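Putative hexulose 6 phosphate synthase (PDB 3F4W) belongs to the orotidine 5'-phosphate decarboxylase/HUMPS family of TIM-barrel proteins, but its own function is not established. Local coordinates at residues 60-65 against 71-76; 148-153 against 177-182. All coordinates share one frame; numbering follows the deposited sequence.

Interaction 1 of 2, residues 60-65 against 71-76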
loop_
_atom_site.group_PDB
_atom_site.type_symbol
_atom_site.label_atom_id
_atom_site.label_comp_id
_atom_site.label_asym_id
_atom_site.label_seq_id
_atom_site.Cartn_x
_atom_site.Cartn_y
_atom_site.Cartn_z
ATOM N N ALA A 60 4.685 -4.423 -2.519
ATOM C CA ALA A 60 3.696 -3.407 -2.861
ATOM C C ALA A 60 2.615 -3.253 -1.791
ATOM O O ALA A 60 1.990 -2.197 -1.685
ATOM C CB ALA A 60 3.069 -3.725 -4.208
ATOM N N LYS A 61 2.405 -4.298 -0.993
ATOM C CA LYS A 61 1.331 -4.297 0.001
ATOM C C LYS A 61 0.014 -3.869 -0.638
ATOM O O LYS A 61 -0.674 -2.967 -0.148
ATOM C CB LYS A 61 1.670 -3.380 1.181
ATOM C CG LYS A 61 2.677 -3.959 2.164
ATOM C CD LYS A 61 2.826 -3.052 3.377
ATOM C CE LYS A 61 3.850 -3.593 4.362
ATOM N NZ LYS A 61 5.237 -3.425 3.855
ATOM N N ILE A 62 -0.327 -4.533 -1.736
ATOM C CA ILE A 62 -1.520 -4.219 -2.509
ATOM C C ILE A 62 -2.805 -4.265 -1.681
ATOM O O ILE A 62 -3.030 -5.195 -0.902
ATOM C CB ILE A 62 -1.642 -5.165 -3.716
ATOM C CG1 ILE A 62 -0.461 -4.952 -4.666
ATOM C CG2 ILE A 62 -2.949 -4.932 -4.452
ATOM C CD1 ILE A 62 -0.398 -5.957 -5.799
ATOM N N MET A 63 -3.643 -3.248 -1.856
ATOM C CA MET A 63 -4.893 -3.137 -1.116
ATOM C C MET A 63 -6.070 -3.070 -2.082
ATOM O O MET A 63 -7.213 -3.325 -1.707
ATOM C CB MET A 63 -4.876 -1.881 -0.242
ATOM C CG MET A 63 -6.070 -1.747 0.695
ATOM S SD MET A 63 -6.014 -2.972 2.017
ATOM C CE MET A 63 -7.589 -2.718 2.843
ATOM N N ASP A 64 -5.781 -2.724 -3.331
ATOM C CA ASP A 64 -6.817 -2.549 -4.339
ATOM C C ASP A 64 -6.189 -2.627 -5.720
ATOM O O ASP A 64 -4.964 -2.577 -5.854
ATOM C CB ASP A 64 -7.535 -1.204 -4.146
ATOM C CG ASP A 64 -8.794 -1.081 -5.000
ATOM O OD1 ASP A 64 -9.240 0.059 -5.259
ATOM O OD2 ASP A 64 -9.336 -2.126 -5.414
ATOM N N GLY A 65 -7.025 -2.747 -6.745
ATOM C CA GLY A 65 -6.552 -2.829 -8.115
ATOM C C GLY A 65 -5.586 -3.982 -8.262
ATOM O O GLY A 65 -4.540 -3.855 -8.896
ATOM N N GLN A 71 0.315 -7.234 -12.108
ATOM C CA GLN A 71 0.838 -7.447 -13.456
ATOM C C GLN A 71 1.958 -6.460 -13.772
ATOM O O GLN A 71 2.985 -6.823 -14.342
ATOM C CB GLN A 71 -0.292 -7.318 -14.478
ATOM C CG GLN A 71 0.056 -7.782 -15.877
ATOM C CD GLN A 71 -1.107 -7.624 -16.837
ATOM O OE1 GLN A 71 -1.605 -8.599 -17.395
ATOM N NE2 GLN A 71 -1.557 -6.391 -17.020
ATOM N N LEU A 72 1.752 -5.204 -13.393
ATOM C CA LEU A 72 2.774 -4.180 -13.552
ATOM C C LEU A 72 4.080 -4.619 -12.894
ATOM O O LEU A 72 5.167 -4.444 -13.448
ATOM C CB LEU A 72 2.293 -2.872 -12.920
ATOM C CG LEU A 72 3.325 -1.754 -12.853
ATOM C CD1 LEU A 72 3.612 -1.253 -14.252
ATOM C CD2 LEU A 72 2.826 -0.629 -11.968
ATOM N N LEU A 73 3.957 -5.190 -11.702
ATOM C CA LEU A 73 5.104 -5.615 -10.914
ATOM C C LEU A 73 5.768 -6.849 -11.513
ATOM O O LEU A 73 6.994 -6.927 -11.602
ATOM C CB LEU A 73 4.657 -5.910 -9.481
ATOM C CG LEU A 73 4.784 -4.828 -8.402
ATOM C CD1 LEU A 73 5.132 -3.462 -8.958
ATOM C CD2 LEU A 73 3.526 -4.778 -7.537
ATOM N N PHE A 74 4.954 -7.817 -11.920
ATOM C CA PHE A 74 5.478 -9.047 -12.503
ATOM C C PHE A 74 6.140 -8.767 -13.843
ATOM O O PHE A 74 7.221 -9.282 -14.124
ATOM C CB PHE A 74 4.380 -10.104 -12.649
ATOM C CG PHE A 74 3.950 -10.715 -11.345
ATOM C CD1 PHE A 74 4.891 -11.195 -10.449
ATOM C CD2 PHE A 74 2.609 -10.828 -11.025
ATOM C CE1 PHE A 74 4.507 -11.760 -9.253
ATOM C CE2 PHE A 74 2.215 -11.394 -9.829
ATOM C CZ PHE A 74 3.164 -11.860 -8.941
ATOM N N ASP A 75 5.491 -7.943 -14.663
ATOM C CA ASP A 75 6.065 -7.527 -15.938
ATOM C C ASP A 75 7.444 -6.901 -15.744
ATOM O O ASP A 75 8.305 -6.999 -16.615
ATOM C CB ASP A 75 5.151 -6.528 -16.655
ATOM C CG ASP A 75 3.939 -7.189 -17.285
ATOM O OD1 ASP A 75 3.885 -8.436 -17.305
ATOM O OD2 ASP A 75 3.039 -6.460 -17.761
ATOM N N ALA A 76 7.643 -6.252 -14.602
ATOM C CA ALA A 76 8.900 -5.566 -14.323
ATOM C C ALA A 76 10.010 -6.520 -13.891
ATOM O O ALA A 76 11.165 -6.118 -13.765
ATOM C CB ALA A 76 8.695 -4.492 -13.275
#
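Leu73 reaches from helix 66-75 onto the outer side of strand 55-62 and meets Ala60 and Ile62 there, a small, buried and wholly apolar contact between a barrel strand and the helix that follows it. The closest approach is methyl to methyl: CD2 of Leu73 lies 3.5 Å from CB of Ala60, and both side chains set out toward the other segment. The backbones stay well apart, with the CA atoms of Ala60 and Leu73 8.5 Å from each other, and the longer leucine spans most of that gap. Ile62, two residues further along the strand, comes in more loosely, its CD1 4.5 Å from the same CD2 of Leu73. That one methyl therefore serves both strand residues, and together they bury just 81 Å². A chi2 of 10° in Leu73 nearly eclipses CD1 on CA and turns CD2 outward to the strand, a somewhat strained rotation.

Around this core, Leu73 also packs on Val41, on Val81 of the next strand and on Ile37 of the second subunit, while Glu69 of the same helix touches both Ala60 and Ile62, and Ile62 reaches Thr91 and Cys95 of helix 89-102. Beyond the strand, Gly65 occupies the N-cap position of helix 66-75, and the carboxylate of Asp64 accepts backbone hydrogen bonds from Thr137 and Asp138 of the second subunit, which places this loop at the dimer interface. Strand 55-62, helix 66-75 and the parallel strand 80-84 form a beta-alpha-beta unit, and apolar packing of the connecting helix against the outside of the strands is characteristic of the TIM barrel.

Interaction 2 of 2, residues 148-153 against 177-182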
loop_
_atom_site.group_PDB
_atom_site.type_symbol
_atom_site.label_atom_id
_atom_site.label_comp_id
_atom_site.label_asym_id
_atom_site.label_seq_id
_atom_site.Cartn_x
_atom_site.Cartn_y
_atom_site.Cartn_z
ATOM N N ASP A 148 4.449 -14.528 18.445
ATOM C CA ASP A 148 3.154 -15.026 18.897
ATOM C C ASP A 148 2.248 -15.287 17.699
ATOM O O ASP A 148 1.565 -16.309 17.641
ATOM C CB ASP A 148 2.483 -14.063 19.883
ATOM C CG ASP A 148 1.426 -14.750 20.747
ATOM O OD1 ASP A 148 1.142 -15.944 20.521
ATOM O OD2 ASP A 148 0.884 -14.096 21.661
ATOM N N ASP A 149 2.255 -14.369 16.737
ATOM C CA ASP A 149 1.466 -14.550 15.520
ATOM C C ASP A 149 1.968 -15.731 14.687
ATOM O O ASP A 149 1.176 -16.443 14.074
ATOM C CB ASP A 149 1.429 -13.263 14.685
ATOM C CG ASP A 149 0.460 -12.229 15.245
ATOM O OD1 ASP A 149 -0.320 -12.566 16.162
ATOM O OD2 ASP A 149 0.470 -11.078 14.761
ATOM N N LEU A 150 3.281 -15.947 14.671
ATOM C CA LEU A 150 3.840 -17.077 13.935
ATOM C C LEU A 150 3.386 -18.402 14.547
ATOM O O LEU A 150 3.089 -19.357 13.831
ATOM C CB LEU A 150 5.370 -17.016 13.894
ATOM C CG LEU A 150 6.052 -18.152 13.124
ATOM C CD1 LEU A 150 5.548 -18.210 11.690
ATOM C CD2 LEU A 150 7.559 -17.996 13.143
ATOM N N ILE A 151 3.333 -18.448 15.874
ATOM C CA ILE A 151 2.872 -19.637 16.586
ATOM C C ILE A 151 1.440 -19.995 16.196
ATOM O O ILE A 151 1.141 -21.144 15.880
ATOM C CB ILE A 151 2.958 -19.444 18.109
ATOM C CG1 ILE A 151 4.419 -19.311 18.543
ATOM C CG2 ILE A 151 2.272 -20.596 18.834
ATOM C CD1 ILE A 151 4.589 -18.927 19.995
ATOM N N THR A 152 0.555 -19.006 16.209
ATOM C CA THR A 152 -0.821 -19.234 15.789
ATOM C C THR A 152 -0.889 -19.653 14.325
ATOM O O THR A 152 -1.583 -20.607 13.974
ATOM C CB THR A 152 -1.689 -17.992 16.002
ATOM O OG1 THR A 152 -1.751 -17.697 17.401
ATOM C CG2 THR A 152 -3.096 -18.229 15.475
ATOM N N MET A 153 -0.163 -18.939 13.472
ATOM C CA MET A 153 -0.138 -19.264 12.053
ATOM C C MET A 153 0.227 -20.730 11.818
ATOM O O MET A 153 -0.443 -21.431 11.062
ATOM C CB MET A 153 0.839 -18.353 11.304
ATOM C CG MET A 153 1.027 -18.744 9.852
ATOM S SD MET A 153 -0.475 -18.510 8.887
ATOM C CE MET A 153 -0.392 -16.748 8.572
ATOM N N ALA A 177 13.652 -19.808 13.611
ATOM C CA ALA A 177 14.069 -20.924 12.777
ATOM C C ALA A 177 13.574 -22.243 13.357
ATOM O O ALA A 177 13.120 -23.124 12.624
ATOM C CB ALA A 177 15.585 -20.941 12.633
ATOM N N LEU A 178 13.659 -22.366 14.678
ATOM C CA LEU A 178 13.230 -23.579 15.376
ATOM C C LEU A 178 11.777 -23.935 15.103
ATOM O O LEU A 178 11.395 -25.101 15.184
ATOM C CB LEU A 178 13.441 -23.439 16.886
ATOM C CG LEU A 178 14.867 -23.649 17.399
ATOM C CD1 LEU A 178 15.037 -23.074 18.798
ATOM C CD2 LEU A 178 15.230 -25.128 17.370
ATOM N N LEU A 179 10.966 -22.930 14.786
ATOM C CA LEU A 179 9.546 -23.156 14.535
ATOM C C LEU A 179 9.306 -23.648 13.113
ATOM O O LEU A 179 8.254 -24.208 12.804
ATOM C CB LEU A 179 8.741 -21.885 14.812
ATOM C CG LEU A 179 8.722 -21.452 16.279
ATOM C CD1 LEU A 179 8.065 -20.090 16.454
ATOM C CD2 LEU A 179 8.017 -22.499 17.125
ATOM N N GLY A 180 10.286 -23.428 12.244
ATOM C CA GLY A 180 10.243 -23.960 10.898
ATOM C C GLY A 180 9.415 -23.196 9.881
ATOM O O GLY A 180 8.633 -23.798 9.141
ATOM N N PRO A 181 9.586 -21.864 9.820
ATOM C CA PRO A 181 8.957 -21.125 8.722
ATOM C C PRO A 181 9.663 -21.491 7.422
ATOM O O PRO A 181 10.763 -22.037 7.467
ATOM C CB PRO A 181 9.247 -19.657 9.060
ATOM C CG PRO A 181 9.968 -19.660 10.393
ATOM C CD PRO A 181 10.513 -21.025 10.593
ATOM N N ASP A 182 9.049 -21.190 6.285
ATOM C CA ASP A 182 9.687 -21.435 4.997
ATOM C C ASP A 182 10.588 -20.270 4.601
ATOM O O ASP A 182 11.609 -20.456 3.936
ATOM C CB ASP A 182 8.632 -21.701 3.925
ATOM C CG ASP A 182 7.788 -22.913 4.241
ATOM O OD1 ASP A 182 8.281 -24.044 4.052
ATOM O OD2 ASP A 182 6.630 -22.740 4.682
#
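Leu150 of helix 147-156 puts a single methyl, CD2, against two residues of the loop before strand 183-186. This carbon lies 4.0 Å from CD1 of Leu179 and equally far, 4.0 Å, from CG of the Pro181 ring. The two leucines run alongside each other, pointing opposite ways, while the proline lies nearly perpendicular to Leu150. With CG of Leu150 anti to its own backbone N (chi1 -179°), the side chain extends from the helix toward the loop. Ile151 adds a looser touch at the exposed margin, its CG1 4.3 Å from CD1 of Leu179, so that this methyl of Leu179 meets two successive helix residues.

The backbone around the two loop residues is sharply turned. A type I beta turn runs from Ala177 to Gly180, closed by the bond from Gly180 N to Ala177 O at 2.9 Å. Gly180 then leaves helical geometry with a positive phi of 81°, and Pro181 follows directly. On the barrel side, Pro181 packs on Val164 of strand 161-165, and Leu150 on Ile162 of the same strand and Val133 of strand 130-134. Asp182, next along, accepts a hydrogen bond from Ile162 N through OD2. The contact thus joins the helix preceding strand 161-165 to the loop leading into strand 183-186, part of the packing between successive beta-alpha units around the outside of a TIM barrel.

In the fold
From the N terminus, the chain has laid down strands 2-7 and 28-31 before it enters strand 55-62, where interaction 1 begins. Interaction 1 closes a short loop, the five intervening residues all being helical, and stays within one beta-alpha-beta unit. Interaction 2 opens much later, at helix 147-156, and closes a longer loop that takes in strand 161-165 and helix 173-177 before strand 183-186, the last of the barrel. The two follow in series, neither nested nor crossed. The centres of interaction 1 and interaction 2 are about 27 Å apart, and the two lie on opposite sides of the chain's centre. Interaction 1 lies beside the second subunit, whereas no other chain of the assembly touches interaction 2.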